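Long-range contacts in DNA topoisomerase 2-associated protein PAT1 (Saccharomyces cerevisiae, PDB 4OJJ), which probably activates mRNA decapping and represses translation, and so takes part in messenger RNA turnover in budding yeast: residues 5-10 against 55-60; 12-17 against 61-66; 139-144 against 191-196; 147-152 against 199-204. One frame throughout, in Å; residues are numbered along the deposited sequence.

Contact 1. Residues 5-10 against 55-60; sequences FILELI and LSFDKG
Ile10 and Gly60 mark the nearest approach of the two backbones, 6.2 Å from Ile10 CA to Gly60 CA, where the early turns of helix 5-25 meet the start of helix 58-68, whose N-cap position is held by Phe57. Such helix-to-helix packing is consistent with the TPR clan of this all-helical family. The CD1 methyl of Ile10 lies against the backbone of Gly60, 3.9 Å from Gly60 N. That methyl is also 3.8 Å from Phe57 CB, at the root of the aromatic group that meets three residues of helix 5-25. Phe57 CG stands anti to its own carbonyl carbon (chi1 -68°), which brings the ring up against two consecutive residues. Ile6 CG2 meets the CD2-CE2 side, 3.4 Å from Phe57 CE2, and Leu7 CD2 the CD1-CE1 side, 3.7 Å from Phe57 CE1; both side chains cross that of Phe57 at about a right angle. Were Phe57 replaced by an alanine, the Ile6 and Leu7 methyls would probably lose their aromatic partner across this contact, opening a gap beside Ile10 CD1. Further along, Lys59 CE lies 4.0 Å from Ile10 CG2, while its charged end makes a cation-pi contact with Tyr14. Ile6 and Ile10 also touch helix 50-54, at Ser53 and Met54, and Asp58 packs onto Lys111 and Leu114 of helix 106-130.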
# COMPACT_ATOMS: atom_id res chain seq x y z
N PHE A 5 -27.57 11.41 -4.80
CA PHE A 5 -27.11 11.79 -6.13
C PHE A 5 -25.96 10.86 -6.56
O PHE A 5 -25.64 10.76 -7.75
CB PHE A 5 -26.67 13.26 -6.08
CG PHE A 5 -25.66 13.67 -7.13
CD1 PHE A 5 -26.04 13.85 -8.46
CD2 PHE A 5 -24.34 13.92 -6.78
CE1 PHE A 5 -25.12 14.25 -9.42
CE2 PHE A 5 -23.41 14.32 -7.74
CZ PHE A 5 -23.80 14.48 -9.06
N ILE A 6 -25.37 10.16 -5.60
CA ILE A 6 -24.23 9.29 -5.89
C ILE A 6 -24.69 7.89 -6.33
O ILE A 6 -24.03 7.24 -7.12
CB ILE A 6 -23.24 9.25 -4.69
CG1 ILE A 6 -22.69 10.65 -4.42
CG2 ILE A 6 -22.09 8.33 -4.97
CD1 ILE A 6 -21.91 11.27 -5.59
N LEU A 7 -25.84 7.43 -5.83
CA LEU A 7 -26.41 6.16 -6.29
C LEU A 7 -26.94 6.24 -7.74
O LEU A 7 -26.83 5.27 -8.51
CB LEU A 7 -27.52 5.70 -5.34
CG LEU A 7 -27.18 5.18 -3.93
CD1 LEU A 7 -26.15 4.05 -3.97
CD2 LEU A 7 -26.73 6.29 -2.99
N GLU A 8 -27.51 7.38 -8.11
CA GLU A 8 -27.95 7.56 -9.49
C GLU A 8 -26.74 7.52 -10.41
O GLU A 8 -26.77 6.84 -11.43
CB GLU A 8 -28.73 8.87 -9.68
CG GLU A 8 -29.20 9.12 -11.12
CD GLU A 8 -30.20 10.27 -11.23
OE1 GLU A 8 -31.27 10.18 -10.60
OE2 GLU A 8 -29.93 11.25 -11.95
N LEU A 9 -25.68 8.22 -10.01
CA LEU A 9 -24.44 8.24 -10.78
C LEU A 9 -23.91 6.83 -10.94
O LEU A 9 -23.49 6.45 -12.04
CB LEU A 9 -23.41 9.18 -10.12
CG LEU A 9 -21.93 9.21 -10.56
CD1 LEU A 9 -21.36 10.63 -10.51
CD2 LEU A 9 -21.05 8.27 -9.74
N ILE A 10 -23.96 6.04 -9.87
CA ILE A 10 -23.47 4.66 -9.92
C ILE A 10 -24.28 3.80 -10.89
O ILE A 10 -23.73 2.96 -11.60
CB ILE A 10 -23.40 4.01 -8.53
CG1 ILE A 10 -22.29 4.65 -7.69
CG2 ILE A 10 -23.10 2.54 -8.65
CD1 ILE A 10 -22.31 4.25 -6.20
N LEU A 55 -16.31 6.64 -4.51
CA LEU A 55 -15.36 5.70 -3.91
C LEU A 55 -15.74 5.33 -2.49
O LEU A 55 -15.13 4.45 -1.90
CB LEU A 55 -13.94 6.27 -3.91
CG LEU A 55 -13.27 6.61 -5.25
CD1 LEU A 55 -11.76 6.83 -5.04
CD2 LEU A 55 -13.54 5.52 -6.26
N SER A 56 -16.73 6.02 -1.94
CA SER A 56 -17.18 5.74 -0.58
C SER A 56 -18.23 4.63 -0.54
O SER A 56 -18.65 4.21 0.53
CB SER A 56 -17.73 7.01 0.09
OG SER A 56 -16.71 7.99 0.20
N PHE A 57 -18.65 4.16 -1.71
CA PHE A 57 -19.68 3.15 -1.78
C PHE A 57 -19.10 1.83 -2.25
O PHE A 57 -18.37 1.79 -3.21
CB PHE A 57 -20.78 3.62 -2.73
CG PHE A 57 -21.56 4.79 -2.21
CD1 PHE A 57 -22.82 4.60 -1.64
CD2 PHE A 57 -21.04 6.07 -2.27
CE1 PHE A 57 -23.54 5.67 -1.15
CE2 PHE A 57 -21.77 7.15 -1.77
CZ PHE A 57 -23.02 6.94 -1.21
N ASP A 58 -19.44 0.75 -1.55
CA ASP A 58 -19.00 -0.58 -1.96
C ASP A 58 -19.26 -0.86 -3.44
O ASP A 58 -18.42 -1.45 -4.12
CB ASP A 58 -19.65 -1.65 -1.09
CG ASP A 58 -19.03 -1.72 0.31
OD1 ASP A 58 -18.29 -0.79 0.71
OD2 ASP A 58 -19.30 -2.71 1.01
N LYS A 59 -20.41 -0.41 -3.92
CA LYS A 59 -20.82 -0.63 -5.29
C LYS A 59 -19.96 0.18 -6.24
O LYS A 59 -19.60 -0.29 -7.31
CB LYS A 59 -22.30 -0.25 -5.46
CG LYS A 59 -23.14 -1.32 -6.12
CD LYS A 59 -22.86 -1.46 -7.61
CE LYS A 59 -24.15 -1.28 -8.44
NZ LYS A 59 -23.96 -1.61 -9.90
N GLY A 60 -19.64 1.41 -5.85
CA GLY A 60 -18.78 2.23 -6.67
C GLY A 60 -17.43 1.54 -6.83
O GLY A 60 -16.85 1.53 -7.92

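Contact 2. Residues 12-17 against 61-66; sequences TVYEEI and IKIMPR
Tyr14 and Arg66 meet with their flat groups almost perpendicular, 86° between the ring and guanidinium planes. Arg66 NH2 comes in at the edge of the ring, near its plane, 3.3 Å from Tyr14 CE2, and is not stacked on the face. With CG anti to the backbone N (chi1 -178°), Tyr14 sends its ring across to helix 58-68, and bends at chi2 and chi3 bring the arginine head back to it. The other end of the guanidinium, NH1, forms a salt bridge with Glu21, about two turns further along helix 5-25 from Tyr14, which probably fixes its rotation. Apart from this pair the contact is aliphatic. Ile17 CG2 lies 4.0 Å from Arg66 CB, the side chains crossing at about a right angle. Ile63 meets three neighbours: its CD1 is 3.8 Å from Val13 CG1, its CG2 4.2 Å from Tyr14 CD2, and its CB 4.2 Å from Ile17 CD1. The segments run nearly parallel, at 27° with axes 10.7 Å apart, a helix pairing consistent with the family's TPR clan. Val13 and Ile17 touch helix 33-39, while Met64 and Pro65 face helix 106-130, so helix 58-68 lies between helices 5-25 and 106-130.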
# COMPACT_ATOMS: atom_id res chain seq x y z
N THR A 12 -25.99 5.03 -13.59
CA THR A 12 -25.74 5.41 -14.97
C THR A 12 -24.35 4.94 -15.42
O THR A 12 -24.21 4.48 -16.55
CB THR A 12 -26.05 6.91 -15.35
OG1 THR A 12 -24.92 7.50 -16.00
CG2 THR A 12 -26.44 7.74 -14.17
N VAL A 13 -23.36 5.00 -14.53
CA VAL A 13 -22.04 4.49 -14.85
C VAL A 13 -22.16 3.01 -15.19
O VAL A 13 -21.60 2.55 -16.18
CB VAL A 13 -20.99 4.70 -13.71
CG1 VAL A 13 -19.74 3.86 -13.97
CG2 VAL A 13 -20.61 6.17 -13.59
N TYR A 14 -22.91 2.28 -14.38
CA TYR A 14 -23.07 0.85 -14.62
C TYR A 14 -23.69 0.55 -15.99
O TYR A 14 -23.25 -0.37 -16.69
CB TYR A 14 -23.91 0.22 -13.52
CG TYR A 14 -24.08 -1.27 -13.69
CD1 TYR A 14 -25.28 -1.80 -14.16
CD2 TYR A 14 -23.05 -2.13 -13.39
CE1 TYR A 14 -25.43 -3.17 -14.32
CE2 TYR A 14 -23.19 -3.50 -13.54
CZ TYR A 14 -24.37 -4.02 -14.00
OH TYR A 14 -24.49 -5.38 -14.14
N GLU A 15 -24.71 1.32 -16.35
CA GLU A 15 -25.39 1.13 -17.63
C GLU A 15 -24.41 1.43 -18.74
O GLU A 15 -24.34 0.72 -19.73
CB GLU A 15 -26.62 2.04 -17.74
CG GLU A 15 -27.82 1.53 -16.95
CD GLU A 15 -28.82 2.63 -16.63
OE1 GLU A 15 -28.77 3.69 -17.31
OE2 GLU A 15 -29.64 2.43 -15.70
N GLU A 16 -23.64 2.48 -18.55
CA GLU A 16 -22.65 2.87 -19.53
C GLU A 16 -21.60 1.74 -19.69
O GLU A 16 -21.10 1.49 -20.79
CB GLU A 16 -22.04 4.21 -19.11
CG GLU A 16 -21.87 5.22 -20.23
CD GLU A 16 -23.13 5.44 -21.06
OE1 GLU A 16 -23.99 6.28 -20.70
OE2 GLU A 16 -23.24 4.76 -22.10
N ILE A 17 -21.32 1.04 -18.60
CA ILE A 17 -20.44 -0.13 -18.64
C ILE A 17 -21.05 -1.25 -19.50
O ILE A 17 -20.38 -1.76 -20.40
CB ILE A 17 -20.05 -0.64 -17.21
CG1 ILE A 17 -19.01 0.29 -16.57
CG2 ILE A 17 -19.47 -2.04 -17.27
CD1 ILE A 17 -19.15 0.37 -15.07
N ILE A 61 -16.95 0.95 -5.74
CA ILE A 61 -15.65 0.29 -5.68
C ILE A 61 -15.65 -0.97 -6.53
O ILE A 61 -14.69 -1.24 -7.26
CB ILE A 61 -15.30 -0.13 -4.22
CG1 ILE A 61 -15.22 1.10 -3.31
CG2 ILE A 61 -14.00 -0.92 -4.17
CD1 ILE A 61 -14.05 2.02 -3.64
N LYS A 62 -16.75 -1.71 -6.46
CA LYS A 62 -16.85 -3.01 -7.13
C LYS A 62 -16.99 -2.97 -8.66
O LYS A 62 -16.83 -4.00 -9.33
CB LYS A 62 -17.99 -3.82 -6.52
CG LYS A 62 -17.69 -4.32 -5.12
CD LYS A 62 -18.88 -5.03 -4.55
CE LYS A 62 -18.54 -5.69 -3.23
NZ LYS A 62 -19.78 -6.31 -2.64
N ILE A 63 -17.27 -1.80 -9.22
CA ILE A 63 -17.41 -1.70 -10.66
C ILE A 63 -16.16 -1.09 -11.27
O ILE A 63 -15.99 -1.08 -12.49
CB ILE A 63 -18.63 -0.85 -11.04
CG1 ILE A 63 -18.63 0.45 -10.25
CG2 ILE A 63 -19.90 -1.63 -10.73
CD1 ILE A 63 -19.37 1.58 -10.95
N MET A 64 -15.29 -0.58 -10.41
CA MET A 64 -14.02 0.03 -10.85
C MET A 64 -13.15 -0.81 -11.82
O MET A 64 -12.63 -0.29 -12.79
CB MET A 64 -13.21 0.44 -9.63
CG MET A 64 -12.32 1.59 -9.89
SD MET A 64 -13.28 3.10 -9.99
CE MET A 64 -11.91 4.24 -10.08
N PRO A 65 -12.97 -2.11 -11.55
CA PRO A 65 -12.24 -2.90 -12.55
C PRO A 65 -12.92 -2.92 -13.94
O PRO A 65 -12.25 -3.04 -14.95
CB PRO A 65 -12.25 -4.32 -11.97
CG PRO A 65 -12.49 -4.13 -10.52
CD PRO A 65 -13.35 -2.92 -10.38
N ARG A 66 -14.25 -2.85 -13.99
CA ARG A 66 -14.91 -2.89 -15.28
C ARG A 66 -14.87 -1.52 -15.94
O ARG A 66 -14.83 -1.41 -17.16
CB ARG A 66 -16.33 -3.44 -15.14
CG ARG A 66 -16.33 -4.87 -14.66
CD ARG A 66 -17.46 -5.65 -15.25
NE ARG A 66 -18.61 -5.69 -14.37
CZ ARG A 66 -19.86 -5.81 -14.80
NH1 ARG A 66 -20.12 -5.87 -16.09
NH2 ARG A 66 -20.85 -5.85 -13.92

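Contact 3. Residues 139-144 against 191-196; sequences LLLQLI and NEIYDK
No flat side-chain group enters the meeting of Leu140, Leu141 and Ile144 with Ile193 and Lys196; the ring of Tyr194 and the amide of Gln142 find their partners elsewhere. The Tyr194 ring, on a side chain that starts away from the contact, meets His247 edge-to-face, and the amide of Gln142 gives its NE2 to Asn85 OD1 and Gln81 O. What remains between the segments is an aliphatic seam of an all-helical fold, consistent with the TPR-like clan of this family: two near-parallel helices, 29° apart with axes at 10.3 Å, with helices 149-153 and 156-177 between them in the chain. Ile193 is the centre of the seam, and its two branches have different tasks. CG2, anti to the backbone N, lies 3.9 Å from both Leu140 CD2 and Ile144 CD1, while the CG1 branch, anti to the carbonyl carbon (chi1 -68°), carries CD1 to 3.8 Å from Leu141 CG, where the two side chains cross at about a right angle. An alanine at Ile193 would remove both branches and is likely to leave the Leu140 and Ile144 methyls without the CG2 they share, and Leu141 without the CD1 it meets. Leu140 is backed by Ile166 of helix 156-177 and by Trp190, and Ile144 by Leu197. At the open rim Lys196, bent at chi3, curls over so that NZ comes 3.7 Å from Leu141 CD2. The Ile144 side chain, extended beyond CB, ends against the other backbone, its CD1 3.7 Å from Ile193 O.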
# COMPACT_ATOMS: atom_id res chain seq x y z
N LEU A 139 3.03 11.89 -10.02
CA LEU A 139 2.12 11.36 -9.00
C LEU A 139 2.71 11.55 -7.59
O LEU A 139 2.02 12.00 -6.68
CB LEU A 139 1.79 9.89 -9.27
CG LEU A 139 0.94 9.68 -10.52
CD1 LEU A 139 0.96 8.23 -11.00
CD2 LEU A 139 -0.47 10.17 -10.25
N LEU A 140 3.99 11.24 -7.44
CA LEU A 140 4.69 11.41 -6.17
C LEU A 140 4.75 12.87 -5.72
O LEU A 140 4.47 13.17 -4.57
CB LEU A 140 6.10 10.86 -6.26
CG LEU A 140 6.51 9.82 -5.25
CD1 LEU A 140 7.67 9.06 -5.84
CD2 LEU A 140 6.92 10.49 -3.94
N LEU A 141 5.13 13.77 -6.61
CA LEU A 141 5.17 15.19 -6.26
C LEU A 141 3.80 15.65 -5.82
O LEU A 141 3.65 16.36 -4.83
CB LEU A 141 5.62 16.04 -7.47
CG LEU A 141 6.93 16.84 -7.34
CD1 LEU A 141 7.11 17.72 -8.54
CD2 LEU A 141 6.95 17.67 -6.07
N GLN A 142 2.81 15.22 -6.58
CA GLN A 142 1.44 15.61 -6.34
C GLN A 142 0.97 15.17 -4.97
O GLN A 142 0.39 15.96 -4.22
CB GLN A 142 0.57 14.99 -7.40
CG GLN A 142 -0.62 15.79 -7.74
CD GLN A 142 -1.60 14.95 -8.50
OE1 GLN A 142 -1.21 14.09 -9.28
NE2 GLN A 142 -2.88 15.18 -8.25
N LEU A 143 1.21 13.90 -4.64
CA LEU A 143 0.88 13.41 -3.30
C LEU A 143 1.58 14.28 -2.27
O LEU A 143 0.95 14.82 -1.37
CB LEU A 143 1.26 11.93 -3.13
CG LEU A 143 0.94 11.26 -1.79
CD1 LEU A 143 0.69 9.78 -1.98
CD2 LEU A 143 2.06 11.47 -0.79
N ILE A 144 2.90 14.42 -2.43
CA ILE A 144 3.75 15.22 -1.55
C ILE A 144 3.27 16.65 -1.35
O ILE A 144 3.20 17.14 -0.23
CB ILE A 144 5.21 15.24 -2.09
CG1 ILE A 144 5.88 13.88 -1.91
CG2 ILE A 144 6.07 16.32 -1.42
CD1 ILE A 144 7.29 13.83 -2.45
N ASN A 191 15.89 12.28 -6.93
CA ASN A 191 16.60 12.59 -5.70
C ASN A 191 16.10 13.86 -5.01
O ASN A 191 16.10 13.96 -3.80
CB ASN A 191 18.10 12.63 -5.95
CG ASN A 191 18.63 11.29 -6.40
OD1 ASN A 191 18.02 10.25 -6.11
ND2 ASN A 191 19.76 11.31 -7.11
N GLU A 192 15.63 14.82 -5.79
CA GLU A 192 14.96 15.97 -5.21
C GLU A 192 13.64 15.54 -4.55
O GLU A 192 13.35 15.90 -3.40
CB GLU A 192 14.64 16.98 -6.30
CG GLU A 192 14.67 18.41 -5.82
CD GLU A 192 16.09 18.94 -5.72
OE1 GLU A 192 16.85 18.78 -6.71
OE2 GLU A 192 16.44 19.52 -4.67
N ILE A 193 12.83 14.81 -5.32
CA ILE A 193 11.52 14.36 -4.87
C ILE A 193 11.67 13.39 -3.68
O ILE A 193 10.96 13.52 -2.68
CB ILE A 193 10.73 13.72 -6.04
CG1 ILE A 193 10.35 14.79 -7.06
CG2 ILE A 193 9.49 12.99 -5.54
CD1 ILE A 193 9.61 14.27 -8.25
N TYR A 194 12.60 12.45 -3.78
CA TYR A 194 12.84 11.52 -2.70
C TYR A 194 13.18 12.28 -1.42
O TYR A 194 12.69 11.95 -0.33
CB TYR A 194 13.98 10.57 -3.01
CG TYR A 194 14.29 9.69 -1.85
CD1 TYR A 194 13.62 8.49 -1.68
CD2 TYR A 194 15.24 10.06 -0.90
CE1 TYR A 194 13.89 7.67 -0.59
CE2 TYR A 194 15.51 9.26 0.20
CZ TYR A 194 14.83 8.06 0.36
OH TYR A 194 15.11 7.24 1.44
N ASP A 195 14.02 13.30 -1.56
CA ASP A 195 14.45 14.03 -0.39
C ASP A 195 13.33 14.91 0.16
O ASP A 195 13.30 15.20 1.36
CB ASP A 195 15.73 14.82 -0.66
CG ASP A 195 16.42 15.25 0.62
OD1 ASP A 195 17.20 14.44 1.20
OD2 ASP A 195 16.16 16.38 1.08
N LYS A 196 12.41 15.32 -0.70
CA LYS A 196 11.22 16.01 -0.22
C LYS A 196 10.31 15.05 0.59
O LYS A 196 9.85 15.39 1.69
CB LYS A 196 10.46 16.68 -1.37
CG LYS A 196 11.25 17.80 -2.07
CD LYS A 196 10.42 18.54 -3.13
CE LYS A 196 9.24 19.29 -2.49
NZ LYS A 196 8.35 19.99 -3.48

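Contact 4. Residues 147-152 against 199-204; sequences NNVSFL and TSLESK. With MG (magnesium ion), chain D.
Val149 CG1 and Ser150 OG both stand anti to their backbone N (chi1 -176° and 177°), while Ser200 OG lies between its own backbone N and carbonyl carbon; this turns Val149 CG1 and Ser200 OG toward each other and Ser150 OG toward Lys204. The interface joins the capped start of helix 149-153 to the end of helix 184-201, where a type II beta turn spans Leu201 to Lys204. Asn148 is the N-cap: its OD1 receives Phe151 N at 3.0 Å in a nearly straight bond (175°), although the donor lies above the carbonyl plane. Val149 CG1 rests 3.5 Å from Ser200 OG, a hydroxyl whose hydrogen bond goes to Leu197 O, and 3.9 Å from Leu201 CD2, the two aliphatic side chains crossing at about a right angle. Ser150 OG lies alongside the extended Lys204 chain, 3.6 Å from Lys204 CD. In the turn, Glu202 holds a magnesium ion through OE1, at a distance short enough to be doubtful. No direct hydrogen bond links the segments, but two waters do. One joins Ser150 OG (2.7 Å) to Lys204 O (2.8 Å); the other accepts from Ser150 N at 2.9 Å and donates to Ser200 O at 2.7 Å.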
# COMPACT_ATOMS: atom_id res chain seq x y z
N ASN A 147 -0.73 16.82 0.51
CA ASN A 147 -1.15 16.08 1.70
C ASN A 147 -0.23 16.22 2.90
O ASN A 147 0.94 16.57 2.77
CB ASN A 147 -1.31 14.59 1.39
CG ASN A 147 -2.27 14.32 0.25
OD1 ASN A 147 -3.47 14.12 0.47
ND2 ASN A 147 -1.75 14.33 -0.97
N ASN A 148 -0.79 15.95 4.08
CA ASN A 148 0.01 15.74 5.27
C ASN A 148 0.53 14.32 5.16
O ASN A 148 -0.07 13.38 5.69
CB ASN A 148 -0.85 15.92 6.52
CG ASN A 148 -0.10 15.59 7.80
OD1 ASN A 148 0.99 15.01 7.79
ND2 ASN A 148 -0.70 15.95 8.93
N VAL A 149 1.64 14.19 4.44
CA VAL A 149 2.25 12.91 4.16
C VAL A 149 2.40 12.02 5.40
O VAL A 149 2.16 10.82 5.32
CB VAL A 149 3.63 13.12 3.47
CG1 VAL A 149 4.26 11.78 3.06
CG2 VAL A 149 3.46 14.03 2.27
N SER A 150 2.80 12.60 6.53
CA SER A 150 2.95 11.80 7.74
C SER A 150 1.59 11.22 8.19
O SER A 150 1.48 10.02 8.48
CB SER A 150 3.61 12.59 8.88
OG SER A 150 3.67 11.79 10.06
N PHE A 151 0.57 12.08 8.26
CA PHE A 151 -0.78 11.60 8.48
C PHE A 151 -1.09 10.42 7.56
O PHE A 151 -1.52 9.36 8.04
CB PHE A 151 -1.83 12.69 8.28
CG PHE A 151 -3.23 12.15 8.28
CD1 PHE A 151 -3.76 11.56 9.42
CD2 PHE A 151 -4.01 12.19 7.14
CE1 PHE A 151 -5.03 11.03 9.43
CE2 PHE A 151 -5.29 11.67 7.15
CZ PHE A 151 -5.80 11.09 8.29
N LEU A 152 -0.83 10.59 6.26
CA LEU A 152 -1.01 9.50 5.31
C LEU A 152 -0.35 8.20 5.71
O LEU A 152 -0.94 7.13 5.58
CB LEU A 152 -0.54 9.88 3.90
CG LEU A 152 -1.37 11.00 3.23
CD1 LEU A 152 -0.96 11.17 1.79
CD2 LEU A 152 -2.88 10.74 3.35
N THR A 199 12.07 14.17 3.96
CA THR A 199 12.06 15.19 4.99
C THR A 199 10.65 15.44 5.56
O THR A 199 10.51 15.90 6.70
CB THR A 199 12.81 16.51 4.58
OG1 THR A 199 12.08 17.20 3.58
CG2 THR A 199 14.20 16.20 4.05
N SER A 200 9.61 15.07 4.81
CA SER A 200 8.25 15.09 5.36
C SER A 200 8.00 13.99 6.37
O SER A 200 7.05 14.07 7.13
CB SER A 200 7.18 15.00 4.26
OG SER A 200 7.13 13.70 3.69
N LEU A 201 8.86 12.97 6.39
CA LEU A 201 8.69 11.86 7.33
C LEU A 201 9.70 11.88 8.47
O LEU A 201 9.48 11.26 9.51
CB LEU A 201 8.79 10.53 6.60
CG LEU A 201 7.75 10.41 5.49
CD1 LEU A 201 7.95 9.12 4.71
CD2 LEU A 201 6.37 10.48 6.11
N GLU A 202 10.82 12.56 8.25
CA GLU A 202 11.92 12.55 9.20
C GLU A 202 11.39 12.82 10.62
O GLU A 202 10.61 13.74 10.82
CB GLU A 202 12.99 13.57 8.79
CG GLU A 202 14.35 13.45 9.51
CD GLU A 202 15.42 14.38 8.90
OE1 GLU A 202 16.60 14.25 9.25
OE2 GLU A 202 15.10 15.25 8.07
N SER A 203 11.80 11.97 11.57
CA SER A 203 11.41 12.05 12.99
C SER A 203 9.96 11.60 13.28
O SER A 203 9.50 11.67 14.41
CB SER A 203 11.70 13.44 13.60
OG SER A 203 10.83 14.44 13.09
N LYS A 204 9.27 11.13 12.26
CA LYS A 204 7.90 10.65 12.42
C LYS A 204 7.75 9.29 11.79
O LYS A 204 6.65 8.83 11.57
CB LYS A 204 6.93 11.60 11.72
CG LYS A 204 6.86 12.97 12.34
CD LYS A 204 6.22 13.94 11.37
CE LYS A 204 5.94 15.30 11.98
NZ LYS A 204 5.14 16.13 11.01
MG MG D . 18.19 14.97 9.14
O HOH W 1 4.95 9.47 9.47
O HOH W 2 4.46 14.92 6.94

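How the contacts relate
The four contacts form two pairs, each alternating along the chain. Contacts 1 and 2 join the same helices, 5-25 and 58-68, near the N-terminal end of the molecule, about 23 Å from its centre, and touch each other. Contacts 3 and 4 share helix 184-201 and lie closer in, at about 17 and 16 Å; Leu143 of one packs on Leu152 of the other. The pairs stand more than 30 Å apart between centres. Contacts 2 and 4 are buried, contacts 1 and 3 partly so. Contacts 2 and 3 are near-parallel helix pairs with aliphatic centres; all four have a basic side chain at the rim, salt-bridged in contact 2. Contacts 1 and 4 lie at helix ends, the first closed by an aromatic ring, the second by waters.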